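PDB 3GG8: pyruvate kinase from Toxoplasma gondii, which catalyses the last step of glycolysis, the transfer of phosphate from phosphoenolpyruvate to ADP, which yields pyruvate and ATP. Local coordinates for residues 437-441 with 442-446; 474-478 with 479-483; 146-149 with 150-154; 170-174 with 175-179; 42-45 with 46-50. All blocks are in the same frame, centred on the assembly; numbering follows the deposited sequence.

Contact 1 (437-441 with 442-446); sequences ALSAS and ESTIK
S441 and T444 meet at the N-cap of helix 442-447, where strand 435-439 of a beta-alpha-beta unit gives way to the helix. S441 is the N-cap residue. Its OG accepts from the backbone N of T444 at 3.1 Å, with an N-H...O angle of 158°. OG also touches T444 CB at 3.3 Å. The S441 carbonyl starts the regular helix pattern: I445 N points to S441 O at 3.0 Å, in the carbonyl plane.

T444 presents its two branches to different neighbours. CG2 is anti to the backbone N (OG1 chi1 -76°) and reaches back to the strand end, where it touches S439 OG at 3.6 Å. OG1 bonds to the carbonyl oxygen of E418. S439 OG bonds to T417 O and also accepts a weak bond from S441 N. This buried hydroxyl thus links the residue after strand 412-416 to the turn. T417 and E418 both lie in the loop after that strand, and the two hydroxyls tie the cap to it.

I445 approaches S439 with its CG1 branch. CD1 lies against S441 O at 3.1 Å and S439 O at 3.3 Å, and is 3.6 Å from S439 CB. The side chain also packs on T456 and Q458 of strand 454-458. E442 turns outward at the solvent side. A water accepts from E442 N at 2.9 Å and gives a weak bond to A440 O.

Contact 2 (474-478 with 479-483); sequences VVAKE and RELVT
The carbonyl oxygen of A476 is gripped by two amides of the chain leaving the helix. L481 N donates to it at 2.9 Å, tilted 20° from the carbonyl plane, and V482 N adds a weak bond at 3.5 Å. E480 N makes a weak bond to K477 O. E480 has positive phi (57°), and the L481 and E480 bonds together form a Schellman motif that ends helix 465-478. The apolar contact that often goes with this motif is present: A476 CB faces L481 CB at 4.2 Å. V482 CG2 comes nearer, 3.7 Å from A476 CB, and also flanks K477.

R479 N keeps the last regular helix bond, to V475 O. The R479 side chain then runs back beside V475. A bend at chi2 (-141°) lays the guanidinium over the valine, with V475 CG1 3.7 Å above its plane and toward the rim. The charged end forms a salt bridge with E93, which ties this helix end to a loop of another part of the chain. K477 NZ bonds to E511 O at the C-terminus. V482, on the loop from helix 465-478 to strand 487-494, packs on A411 and V510.

Contact 3 (146-149 with 150-154); sequences GALP and QSVKP
A147 and S151 are joined by the tightest bond of two overlapping turns in the B domain, the small beta domain inserted in the pyruvate kinase barrel. S151 OG donates to A147 O at 2.6 Å. Its chi1 of -55° sets OG anti to its own carbonyl carbon and swings it back along the turn. The hydroxyl does not meet a carbonyl lone pair; it comes in above the carbonyl plane, 51° out of it. S151 OG is also bonded to Y145 OH. Next to it, L148 O takes two amides. V152 N lies nearly in line with the C=O bond at 3.0 Å. S151 N lies at 3.0 Å too, but well above the carbonyl plane. Q150 N adds a weak bond to A147 O. Four bonds therefore draw two carbonyls onto three successive residues.

The buried side is apolar and holds L148, P149 and V152. L148 and V152 lie side by side and point the same way, with CD1 of L148 4.2 Å from CB of V152. Both rest on I158, and V152 also reaches V169, V172 and V177 of the sheet. P149 packs on V177 as well.

The solvent side is looser. Q150 is the exposed residue here, and a bend at chi2 (84°) folds its amide back to cover P149. The touch is only van der Waals, while the amide nitrogen bonds to S174 O of the adjacent hairpin. In that bent shape Q150 NE2 stands 3.7 Å from P149 CB, and OE1 lies 3.9 Å from P149 CD.

Contact 4 (170-174 with 175-179); sequences VEVGS and DYVIT
Y176 turns its ring back over G173 because its CG lies between its backbone N and carbonyl carbon (chi1 75°). E171 reaches the hydroxyl end of the ring with CG anti to its backbone N (chi1 155°) and an extended chain. Y176 OH then donates to E171 OE1 at 2.9 Å, on the anti side of the carboxylate and close to its plane. The carboxylate and ring planes are 53° apart, and OE1 sits at the ring edge. One face of the ring takes G173 CA in a CH-pi contact, 3.8 Å from the centroid.

On the sheet face that carries E171 and I178, the two side chains run side by side, E171 CG 3.9 Å from I178 CG1. V172 CG1 meets V177 CG2 at 4.0 Å on the opposite face. The backbone is an antiparallel hairpin. G173 N bonds to Y176 O at 2.8 Å, and I178 N to E171 O at 2.9 Å. V170 and E171 both face I178, a classic beta bulge; V170 N gives I178 O its stronger bond.

Strand 176-181 is flanked on its far edge by strand 125-129. K127 makes a cation-pi contact with the Y176 ring, and T179 OG1 bonds to L126 O.

Contact 5 (42-45 with 46-50); sequences CTMG and PACWN
G45 is fully extended (phi 177°, psi -178°), and the chain then turns through a 3-10 segment at P46 and A47, closed by C48 N bonding to G45 O at 3.0 Å. That donor stands above the carbonyl plane, 50° out of it. The turn brings C48 back beside the strand end. With SG between its backbone N and carbonyl carbon, the cysteine points its sulfur inward. SG lies 3.7 Å from G45 N and 3.7 Å from T43 O. M44 approaches from the strand side. Its chain bends at chi2 and chi3, so that the terminal CE meets C48 SG at 3.8 Å, and the M44 methyl and the C48 sulfur touch inside the turn. W49 heads outward; its side chain meets G45 O through CB.

The turn links strand 39-43, first of the eight barrel strands, to helix 51-60. M44 is wedged among L54 of that helix, M62 and L67 of strand 62-68, and I84 of helix 74-90. C48 rests on T53 and M57. At the strand end, T43 OG1 bonds to L346 O on strand 343-346 and to R66 NH1 on strand 62-68, so the turn sits where the first and last barrel strands meet.

In the fold
Contacts 3 and 4 form one unit in the B domain, far from the centre of the chain, their own centres 8 Å apart. They touch directly: P149 CB packs on G173 O at 3.2 Å. Contacts 1 and 2 belong to the alpha/beta domain, with centres 20 Å apart. Contact 1 lies about 48 Å, centre to centre, from contact 3, on the opposite side of the chain's centre. Contact 5 is in the barrel, about 26 Å from contact 1 and 39 Å from contact 3 by centres. It stands at the C-terminal end of a barrel strand, the end where pyruvate kinases carry the active site, which the B domain probably covers here as in the family.

Contact 1 (437-441 with 442-446)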
loop_
_atom_site.group_PDB
_atom_site.type_symbol
_atom_site.label_atom_id
_atom_site.label_comp_id
_atom_site.label_asym_id
_atom_site.label_seq_id
_atom_site.Cartn_x
_atom_site.Cartn_y
_atom_site.Cartn_z
ATOM N N ALA C 437 24.329 -19.668 -6.710
ATOM C CA ALA C 437 24.280 -19.765 -8.155
ATOM C C ALA C 437 25.028 -21.011 -8.629
ATOM O O ALA C 437 26.214 -21.192 -8.317
ATOM C CB ALA C 437 24.869 -18.522 -8.772
ATOM N N LEU C 438 24.330 -21.867 -9.378
ATOM C CA LEU C 438 24.908 -23.116 -9.920
ATOM C C LEU C 438 25.024 -23.011 -11.425
ATOM O O LEU C 438 24.056 -22.649 -12.104
ATOM C CB LEU C 438 24.052 -24.323 -9.545
ATOM C CG LEU C 438 23.732 -24.524 -8.054
ATOM C CD1 LEU C 438 22.578 -25.501 -7.885
ATOM C CD2 LEU C 438 24.959 -25.001 -7.275
ATOM N N SER C 439 26.210 -23.313 -11.951
ATOM C CA SER C 439 26.491 -23.070 -13.356
ATOM C C SER C 439 27.563 -24.023 -13.883
ATOM O O SER C 439 28.486 -24.400 -13.168
ATOM C CB SER C 439 26.924 -21.612 -13.551
ATOM O OG SER C 439 26.916 -21.238 -14.915
ATOM N N ALA C 440 27.444 -24.418 -15.139
ATOM C CA ALA C 440 28.485 -25.249 -15.728
ATOM C C ALA C 440 29.527 -24.363 -16.395
ATOM O O ALA C 440 30.612 -24.819 -16.735
ATOM C CB ALA C 440 27.887 -26.251 -16.713
ATOM N N SER C 441 29.194 -23.086 -16.554
ATOM C CA SER C 441 30.041 -22.154 -17.284
ATOM C C SER C 441 31.026 -21.425 -16.369
ATOM O O SER C 441 30.629 -20.687 -15.471
ATOM C CB SER C 441 29.197 -21.169 -18.083
ATOM O OG SER C 441 29.858 -19.928 -18.164
ATOM N N GLU C 442 32.313 -21.660 -16.613
ATOM C CA GLU C 442 33.393 -21.072 -15.818
ATOM C C GLU C 442 33.413 -19.533 -15.819
ATOM O O GLU C 442 33.587 -18.910 -14.758
ATOM C CB GLU C 442 34.744 -21.615 -16.298
ATOM C CG GLU C 442 35.829 -21.581 -15.226
ATOM C CD GLU C 442 36.952 -22.563 -15.494
ATOM O OE1 GLU C 442 38.087 -22.075 -15.680
ATOM O OE2 GLU C 442 36.715 -23.804 -15.529
ATOM N N SER C 443 33.225 -18.921 -16.989
ATOM C CA SER C 443 33.227 -17.471 -17.070
ATOM C C SER C 443 32.013 -16.861 -16.351
ATOM O O SER C 443 32.152 -15.848 -15.660
ATOM C CB SER C 443 33.379 -16.976 -18.513
ATOM O OG SER C 443 32.312 -17.422 -19.312
ATOM N N THR C 444 30.853 -17.511 -16.459
ATOM C CA THR C 444 29.674 -17.086 -15.692
ATOM C C THR C 444 29.923 -17.134 -14.186
ATOM O O THR C 444 29.614 -16.176 -13.484
ATOM C CB THR C 444 28.402 -17.882 -16.075
ATOM O OG1 THR C 444 27.918 -17.406 -17.329
ATOM C CG2 THR C 444 27.277 -17.696 -15.060
ATOM N N ILE C 445 30.475 -18.234 -13.685
ATOM C CA ILE C 445 30.843 -18.318 -12.265
ATOM C C ILE C 445 31.774 -17.166 -11.815
ATOM O O ILE C 445 31.601 -16.611 -10.716
ATOM C CB ILE C 445 31.438 -19.703 -11.934
ATOM C CG1 ILE C 445 30.307 -20.700 -11.706
ATOM C CG2 ILE C 445 32.345 -19.665 -10.695
ATOM C CD1 ILE C 445 30.417 -21.828 -12.628
ATOM N N LYS C 446 32.732 -16.810 -12.670
ATOM C CA LYS C 446 33.642 -15.687 -12.425
ATOM C C LYS C 446 32.930 -14.319 -12.457
ATOM O O LYS C 446 33.191 -13.464 -11.610
ATOM C CB LYS C 446 34.808 -15.702 -13.431
ATOM C CG LYS C 446 35.715 -16.940 -13.360
ATOM C CD LYS C 446 36.822 -16.756 -12.358
ATOM C CE LYS C 446 37.771 -17.936 -12.325
ATOM N NZ LYS C 446 38.632 -18.010 -13.535
HETATM O O HOH W 1 33.136 -23.607 -18.670
#

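Contact 2 (474-478 with 479-483)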
loop_
_atom_site.group_PDB
_atom_site.type_symbol
_atom_site.label_atom_id
_atom_site.label_comp_id
_atom_site.label_asym_id
_atom_site.label_seq_id
_atom_site.Cartn_x
_atom_site.Cartn_y
_atom_site.Cartn_z
ATOM N N VAL C 474 22.267 -31.553 -0.922
ATOM C CA VAL C 474 23.025 -32.539 -0.154
ATOM C C VAL C 474 24.428 -32.017 0.149
ATOM O O VAL C 474 24.926 -32.202 1.262
ATOM C CB VAL C 474 23.097 -33.914 -0.863
ATOM C CG1 VAL C 474 23.919 -34.916 -0.045
ATOM C CG2 VAL C 474 21.691 -34.457 -1.090
ATOM N N VAL C 475 25.060 -31.351 -0.823
ATOM C CA VAL C 475 26.345 -30.699 -0.547
ATOM C C VAL C 475 26.166 -29.657 0.566
ATOM O O VAL C 475 26.905 -29.675 1.554
ATOM C CB VAL C 475 27.018 -30.077 -1.802
ATOM C CG1 VAL C 475 28.068 -29.046 -1.396
ATOM C CG2 VAL C 475 27.660 -31.151 -2.648
ATOM N N ALA C 476 25.173 -28.779 0.412
ATOM C CA ALA C 476 24.869 -27.762 1.423
ATOM C C ALA C 476 24.637 -28.368 2.810
ATOM O O ALA C 476 25.080 -27.813 3.807
ATOM C CB ALA C 476 23.668 -26.925 0.998
ATOM N N LYS C 477 23.954 -29.510 2.859
ATOM C CA LYS C 477 23.637 -30.197 4.124
ATOM C C LYS C 477 24.885 -30.831 4.767
ATOM O O LYS C 477 24.988 -30.929 5.995
ATOM C CB LYS C 477 22.525 -31.237 3.880
ATOM C CG LYS C 477 21.939 -31.937 5.112
ATOM C CD LYS C 477 21.064 -33.109 4.653
ATOM C CE LYS C 477 21.175 -34.337 5.560
ATOM N NZ LYS C 477 20.121 -34.414 6.632
ATOM N N GLU C 478 25.830 -31.253 3.927
ATOM C CA GLU C 478 27.101 -31.827 4.384
ATOM C C GLU C 478 28.040 -30.748 4.929
ATOM O O GLU C 478 28.837 -31.008 5.830
ATOM C CB GLU C 478 27.772 -32.626 3.257
ATOM C CG GLU C 478 27.031 -33.923 2.904
ATOM C CD GLU C 478 27.637 -34.678 1.721
ATOM O OE1 GLU C 478 28.365 -34.058 0.914
ATOM O OE2 GLU C 478 27.377 -35.899 1.599
ATOM N N ARG C 479 27.923 -29.543 4.377
ATOM C CA ARG C 479 28.688 -28.372 4.816
ATOM C C ARG C 479 27.993 -27.586 5.938
ATOM O O ARG C 479 28.414 -26.478 6.288
ATOM C CB ARG C 479 28.975 -27.461 3.622
ATOM C CG ARG C 479 29.717 -28.166 2.507
ATOM C CD ARG C 479 30.733 -27.258 1.893
ATOM N NE ARG C 479 31.477 -27.935 0.839
ATOM C CZ ARG C 479 31.464 -27.571 -0.438
ATOM N NH1 ARG C 479 30.753 -26.512 -0.829
ATOM N NH2 ARG C 479 32.174 -28.259 -1.322
ATOM N N GLU C 480 26.934 -28.177 6.487
ATOM C CA GLU C 480 26.146 -27.611 7.585
ATOM C C GLU C 480 25.565 -26.219 7.310
ATOM O O GLU C 480 25.386 -25.423 8.227
ATOM C CB GLU C 480 26.929 -27.658 8.908
ATOM C CG GLU C 480 26.933 -29.041 9.562
ATOM C CD GLU C 480 27.912 -29.164 10.718
ATOM O OE1 GLU C 480 28.744 -28.249 10.911
ATOM O OE2 GLU C 480 27.854 -30.188 11.435
ATOM N N LEU C 481 25.266 -25.955 6.039
ATOM C CA LEU C 481 24.628 -24.715 5.601
ATOM C C LEU C 481 23.108 -24.807 5.711
ATOM O O LEU C 481 22.436 -23.821 6.028
ATOM C CB LEU C 481 24.988 -24.421 4.144
ATOM C CG LEU C 481 26.265 -23.689 3.713
ATOM C CD1 LEU C 481 27.520 -24.072 4.519
ATOM C CD2 LEU C 481 26.496 -23.894 2.209
ATOM N N VAL C 482 22.566 -25.985 5.401
ATOM C CA VAL C 482 21.139 -26.243 5.565
ATOM C C VAL C 482 20.963 -27.483 6.424
ATOM O O VAL C 482 21.846 -28.338 6.464
ATOM C CB VAL C 482 20.386 -26.374 4.203
ATOM C CG1 VAL C 482 20.473 -25.064 3.414
ATOM C CG2 VAL C 482 20.903 -27.565 3.365
ATOM N N THR C 483 19.841 -27.566 7.134
ATOM C CA THR C 483 19.540 -28.738 7.956
ATOM C C THR C 483 18.278 -29.454 7.468
ATOM O O THR C 483 17.397 -28.838 6.868
ATOM C CB THR C 483 19.401 -28.387 9.465
ATOM O OG1 THR C 483 18.257 -27.549 9.671
ATOM C CG2 THR C 483 20.653 -27.682 9.988
#

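Contact 3 (146-149 with 150-154)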
loop_
_atom_site.group_PDB
_atom_site.type_symbol
_atom_site.label_atom_id
_atom_site.label_comp_id
_atom_site.label_asym_id
_atom_site.label_seq_id
_atom_site.Cartn_x
_atom_site.Cartn_y
_atom_site.Cartn_z
ATOM N N GLY C 146 47.332 19.209 -25.247
ATOM C CA GLY C 146 47.546 20.204 -26.307
ATOM C C GLY C 146 46.331 21.036 -26.676
ATOM O O GLY C 146 46.471 22.168 -27.139
ATOM N N ALA C 147 45.147 20.460 -26.475
ATOM C CA ALA C 147 43.876 21.119 -26.756
ATOM C C ALA C 147 43.301 21.868 -25.548
ATOM O O ALA C 147 42.154 22.286 -25.583
ATOM C CB ALA C 147 42.857 20.097 -27.270
ATOM N N LEU C 148 44.080 22.041 -24.483
ATOM C CA LEU C 148 43.614 22.841 -23.329
ATOM C C LEU C 148 42.966 24.203 -23.686
ATOM O O LEU C 148 41.859 24.514 -23.208
ATOM C CB LEU C 148 44.730 23.024 -22.284
ATOM C CG LEU C 148 44.410 23.837 -21.025
ATOM C CD1 LEU C 148 43.336 23.144 -20.170
ATOM C CD2 LEU C 148 45.667 24.135 -20.218
ATOM N N PRO C 149 43.645 25.026 -24.508
ATOM C CA PRO C 149 43.094 26.370 -24.750
ATOM C C PRO C 149 41.810 26.359 -25.581
ATOM O O PRO C 149 41.073 27.350 -25.599
ATOM C CB PRO C 149 44.218 27.086 -25.514
ATOM C CG PRO C 149 45.432 26.222 -25.367
ATOM C CD PRO C 149 44.912 24.824 -25.237
ATOM N N GLN C 150 41.552 25.234 -26.246
ATOM C CA GLN C 150 40.341 25.026 -27.033
ATOM C C GLN C 150 39.307 24.142 -26.298
ATOM O O GLN C 150 38.343 23.670 -26.898
ATOM C CB GLN C 150 40.709 24.403 -28.387
ATOM C CG GLN C 150 41.470 25.354 -29.352
ATOM C CD GLN C 150 42.976 25.400 -29.094
ATOM O OE1 GLN C 150 43.621 24.367 -28.928
ATOM N NE2 GLN C 150 43.540 26.610 -29.080
ATOM N N SER C 151 39.513 23.921 -25.005
ATOM C CA SER C 151 38.610 23.100 -24.208
ATOM C C SER C 151 38.054 23.933 -23.062
ATOM O O SER C 151 36.880 23.850 -22.699
ATOM C CB SER C 151 39.354 21.877 -23.656
ATOM O OG SER C 151 39.974 21.134 -24.698
ATOM N N VAL C 152 38.938 24.748 -22.515
ATOM C CA VAL C 152 38.686 25.602 -21.373
ATOM C C VAL C 152 38.281 27.004 -21.868
ATOM O O VAL C 152 38.679 27.425 -22.966
ATOM C CB VAL C 152 39.956 25.544 -20.444
ATOM C CG1 VAL C 152 40.654 26.862 -20.320
ATOM C CG2 VAL C 152 39.648 24.892 -19.109
ATOM N N LYS C 153 37.438 27.691 -21.095
ATOM C CA LYS C 153 36.998 29.057 -21.412
ATOM C C LYS C 153 37.117 29.925 -20.162
ATOM O O LYS C 153 37.166 29.384 -19.057
ATOM C CB LYS C 153 35.544 29.072 -21.917
ATOM C CG LYS C 153 35.299 28.273 -23.204
ATOM C CD LYS C 153 33.939 28.588 -23.826
ATOM C CE LYS C 153 33.271 27.323 -24.400
ATOM N NZ LYS C 153 34.158 26.505 -25.308
ATOM N N PRO C 154 37.171 31.271 -20.321
ATOM C CA PRO C 154 37.180 32.156 -19.147
ATOM C C PRO C 154 36.097 31.781 -18.124
ATOM O O PRO C 154 34.936 31.599 -18.486
ATOM C CB PRO C 154 36.878 33.533 -19.752
ATOM C CG PRO C 154 37.449 33.467 -21.134
ATOM C CD PRO C 154 37.245 32.036 -21.587
#

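Contact 4 (170-174 with 175-179)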
loop_
_atom_site.group_PDB
_atom_site.type_symbol
_atom_site.label_atom_id
_atom_site.label_comp_id
_atom_site.label_asym_id
_atom_site.label_seq_id
_atom_site.Cartn_x
_atom_site.Cartn_y
_atom_site.Cartn_z
ATOM N N VAL C 170 41.183 33.005 -16.837
ATOM C CA VAL C 170 40.919 34.424 -17.052
ATOM C C VAL C 170 40.910 34.760 -18.557
ATOM O O VAL C 170 40.108 35.580 -19.017
ATOM C CB VAL C 170 41.932 35.300 -16.243
ATOM C CG1 VAL C 170 42.005 36.721 -16.773
ATOM C CG2 VAL C 170 41.550 35.313 -14.765
ATOM N N GLU C 171 41.780 34.100 -19.317
ATOM C CA GLU C 171 41.944 34.364 -20.740
ATOM C C GLU C 171 42.468 33.119 -21.433
ATOM O O GLU C 171 43.182 32.325 -20.819
ATOM C CB GLU C 171 42.919 35.524 -20.953
ATOM C CG GLU C 171 43.619 35.519 -22.310
ATOM C CD GLU C 171 44.482 36.756 -22.563
ATOM O OE1 GLU C 171 45.293 36.721 -23.523
ATOM O OE2 GLU C 171 44.352 37.751 -21.812
ATOM N N VAL C 172 42.110 32.958 -22.710
ATOM C CA VAL C 172 42.605 31.852 -23.534
ATOM C C VAL C 172 43.293 32.379 -24.780
ATOM O O VAL C 172 42.822 33.327 -25.395
ATOM C CB VAL C 172 41.482 30.828 -23.937
ATOM C CG1 VAL C 172 40.826 30.228 -22.703
ATOM C CG2 VAL C 172 40.422 31.465 -24.857
ATOM N N GLY C 173 44.423 31.779 -25.129
ATOM C CA GLY C 173 45.099 32.064 -26.392
ATOM C C GLY C 173 45.035 30.817 -27.248
ATOM O O GLY C 173 44.265 29.908 -26.959
ATOM N N SER C 174 45.851 30.760 -28.295
ATOM C CA SER C 174 45.900 29.564 -29.141
ATOM C C SER C 174 46.674 28.414 -28.504
ATOM O O SER C 174 46.300 27.250 -28.654
ATOM C CB SER C 174 46.490 29.882 -30.515
ATOM O OG SER C 174 47.678 30.646 -30.387
ATOM N N ASP C 175 47.755 28.754 -27.803
ATOM C CA ASP C 175 48.673 27.758 -27.246
ATOM C C ASP C 175 48.982 28.025 -25.774
ATOM O O ASP C 175 50.061 27.692 -25.293
ATOM C CB ASP C 175 49.972 27.745 -28.065
ATOM C CG ASP C 175 50.632 29.126 -28.157
ATOM O OD1 ASP C 175 51.622 29.264 -28.905
ATOM O OD2 ASP C 175 50.166 30.082 -27.488
ATOM N N TYR C 176 48.042 28.652 -25.078
ATOM C CA TYR C 176 48.210 29.029 -23.673
ATOM C C TYR C 176 46.884 29.475 -23.076
ATOM O O TYR C 176 45.920 29.770 -23.789
ATOM C CB TYR C 176 49.234 30.164 -23.505
ATOM C CG TYR C 176 48.703 31.521 -23.928
ATOM C CD1 TYR C 176 48.869 31.970 -25.237
ATOM C CD2 TYR C 176 48.017 32.355 -23.019
ATOM C CE1 TYR C 176 48.382 33.203 -25.647
ATOM C CE2 TYR C 176 47.514 33.591 -23.420
ATOM C CZ TYR C 176 47.704 34.008 -24.739
ATOM O OH TYR C 176 47.229 35.230 -25.170
ATOM N N VAL C 177 46.884 29.568 -21.751
ATOM C CA VAL C 177 45.749 30.013 -20.964
ATOM C C VAL C 177 46.342 30.828 -19.808
ATOM O O VAL C 177 47.373 30.448 -19.238
ATOM C CB VAL C 177 44.928 28.777 -20.467
ATOM C CG1 VAL C 177 44.069 29.099 -19.259
ATOM C CG2 VAL C 177 44.070 28.213 -21.600
ATOM N N ILE C 178 45.731 31.977 -19.523
ATOM C CA ILE C 178 46.074 32.775 -18.344
ATOM C C ILE C 178 45.122 32.371 -17.238
ATOM O O ILE C 178 43.908 32.289 -17.432
ATOM C CB ILE C 178 45.972 34.326 -18.596
ATOM C CG1 ILE C 178 46.657 34.747 -19.911
ATOM C CG2 ILE C 178 46.548 35.125 -17.417
ATOM C CD1 ILE C 178 48.156 34.430 -19.995
ATOM N N THR C 179 45.666 32.086 -16.075
ATOM C CA THR C 179 44.821 31.665 -14.975
ATOM C C THR C 179 45.130 32.488 -13.734
ATOM O O THR C 179 46.099 33.249 -13.708
ATOM C CB THR C 179 44.956 30.153 -14.667
ATOM O OG1 THR C 179 46.221 29.887 -14.050
ATOM C CG2 THR C 179 44.816 29.311 -15.924
#

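Contact 5 (42-45 with 46-50)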
loop_
_atom_site.group_PDB
_atom_site.type_symbol
_atom_site.label_atom_id
_atom_site.label_comp_id
_atom_site.label_asym_id
_atom_site.label_seq_id
_atom_site.Cartn_x
_atom_site.Cartn_y
_atom_site.Cartn_z
ATOM N N CYS C 42 39.829 -6.308 -4.483
ATOM C CA CYS C 42 41.176 -6.000 -3.979
ATOM C C CYS C 42 42.143 -5.757 -5.118
ATOM O O CYS C 42 42.200 -6.528 -6.089
ATOM C CB CYS C 42 41.699 -7.137 -3.112
ATOM S SG CYS C 42 40.688 -7.432 -1.638
ATOM N N THR C 43 42.875 -4.654 -5.002
ATOM C CA THR C 43 43.887 -4.269 -5.985
ATOM C C THR C 43 45.190 -4.981 -5.642
ATOM O O THR C 43 45.665 -4.925 -4.500
ATOM C CB THR C 43 44.083 -2.738 -6.008
ATOM O OG1 THR C 43 42.837 -2.126 -6.333
ATOM C CG2 THR C 43 45.121 -2.300 -7.051
ATOM N N MET C 44 45.748 -5.653 -6.650
ATOM C CA MET C 44 47.014 -6.350 -6.539
ATOM C C MET C 44 48.152 -5.350 -6.486
ATOM O O MET C 44 48.055 -4.277 -7.071
ATOM C CB MET C 44 47.197 -7.229 -7.783
ATOM C CG MET C 44 46.071 -8.231 -7.959
ATOM S SD MET C 44 46.031 -9.450 -6.611
ATOM C CE MET C 44 45.034 -8.670 -5.321
ATOM N N GLY C 45 49.235 -5.721 -5.811
ATOM C CA GLY C 45 50.387 -4.835 -5.664
ATOM C C GLY C 45 51.449 -5.476 -4.799
ATOM O O GLY C 45 51.265 -6.607 -4.351
ATOM N N PRO C 46 52.563 -4.759 -4.540
ATOM C CA PRO C 46 53.688 -5.330 -3.774
ATOM C C PRO C 46 53.325 -5.831 -2.371
ATOM O O PRO C 46 53.913 -6.818 -1.892
ATOM C CB PRO C 46 54.685 -4.159 -3.667
ATOM C CG PRO C 46 54.364 -3.259 -4.807
ATOM C CD PRO C 46 52.845 -3.382 -4.996
ATOM N N ALA C 47 52.388 -5.146 -1.716
ATOM C CA ALA C 47 51.963 -5.501 -0.374
ATOM C C ALA C 47 51.224 -6.845 -0.330
ATOM O O ALA C 47 51.139 -7.473 0.729
ATOM C CB ALA C 47 51.101 -4.405 0.200
ATOM N N CYS C 48 50.699 -7.288 -1.475
ATOM C CA CYS C 48 50.058 -8.602 -1.553
ATOM C C CYS C 48 50.622 -9.385 -2.714
ATOM O O CYS C 48 49.928 -10.155 -3.384
ATOM C CB CYS C 48 48.530 -8.515 -1.609
ATOM S SG CYS C 48 47.804 -7.549 -2.924
ATOM N N TRP C 49 51.906 -9.170 -2.926
ATOM C CA TRP C 49 52.639 -9.827 -3.971
ATOM C C TRP C 49 52.646 -11.353 -3.800
ATOM O O TRP C 49 52.444 -12.090 -4.772
ATOM C CB TRP C 49 54.075 -9.288 -4.000
ATOM C CG TRP C 49 55.004 -10.187 -4.693
ATOM C CD1 TRP C 49 55.130 -10.364 -6.055
ATOM C CD2 TRP C 49 55.958 -11.060 -4.081
ATOM N NE1 TRP C 49 56.108 -11.300 -6.315
ATOM C CE2 TRP C 49 56.625 -11.743 -5.121
ATOM C CE3 TRP C 49 56.312 -11.333 -2.752
ATOM C CZ2 TRP C 49 57.623 -12.684 -4.870
ATOM C CZ3 TRP C 49 57.306 -12.272 -2.504
ATOM C CH2 TRP C 49 57.947 -12.938 -3.560
ATOM N N ASN C 50 52.879 -11.837 -2.586
ATOM C CA ASN C 50 53.088 -13.270 -2.460
ATOM C C ASN C 50 51.858 -14.138 -2.207
ATOM O O ASN C 50 50.860 -13.691 -1.641
ATOM C CB ASN C 50 54.287 -13.622 -1.567
ATOM C CG ASN C 50 54.043 -13.359 -0.114
ATOM O OD1 ASN C 50 53.407 -12.377 0.251
ATOM N ND2 ASN C 50 54.574 -14.234 0.740
#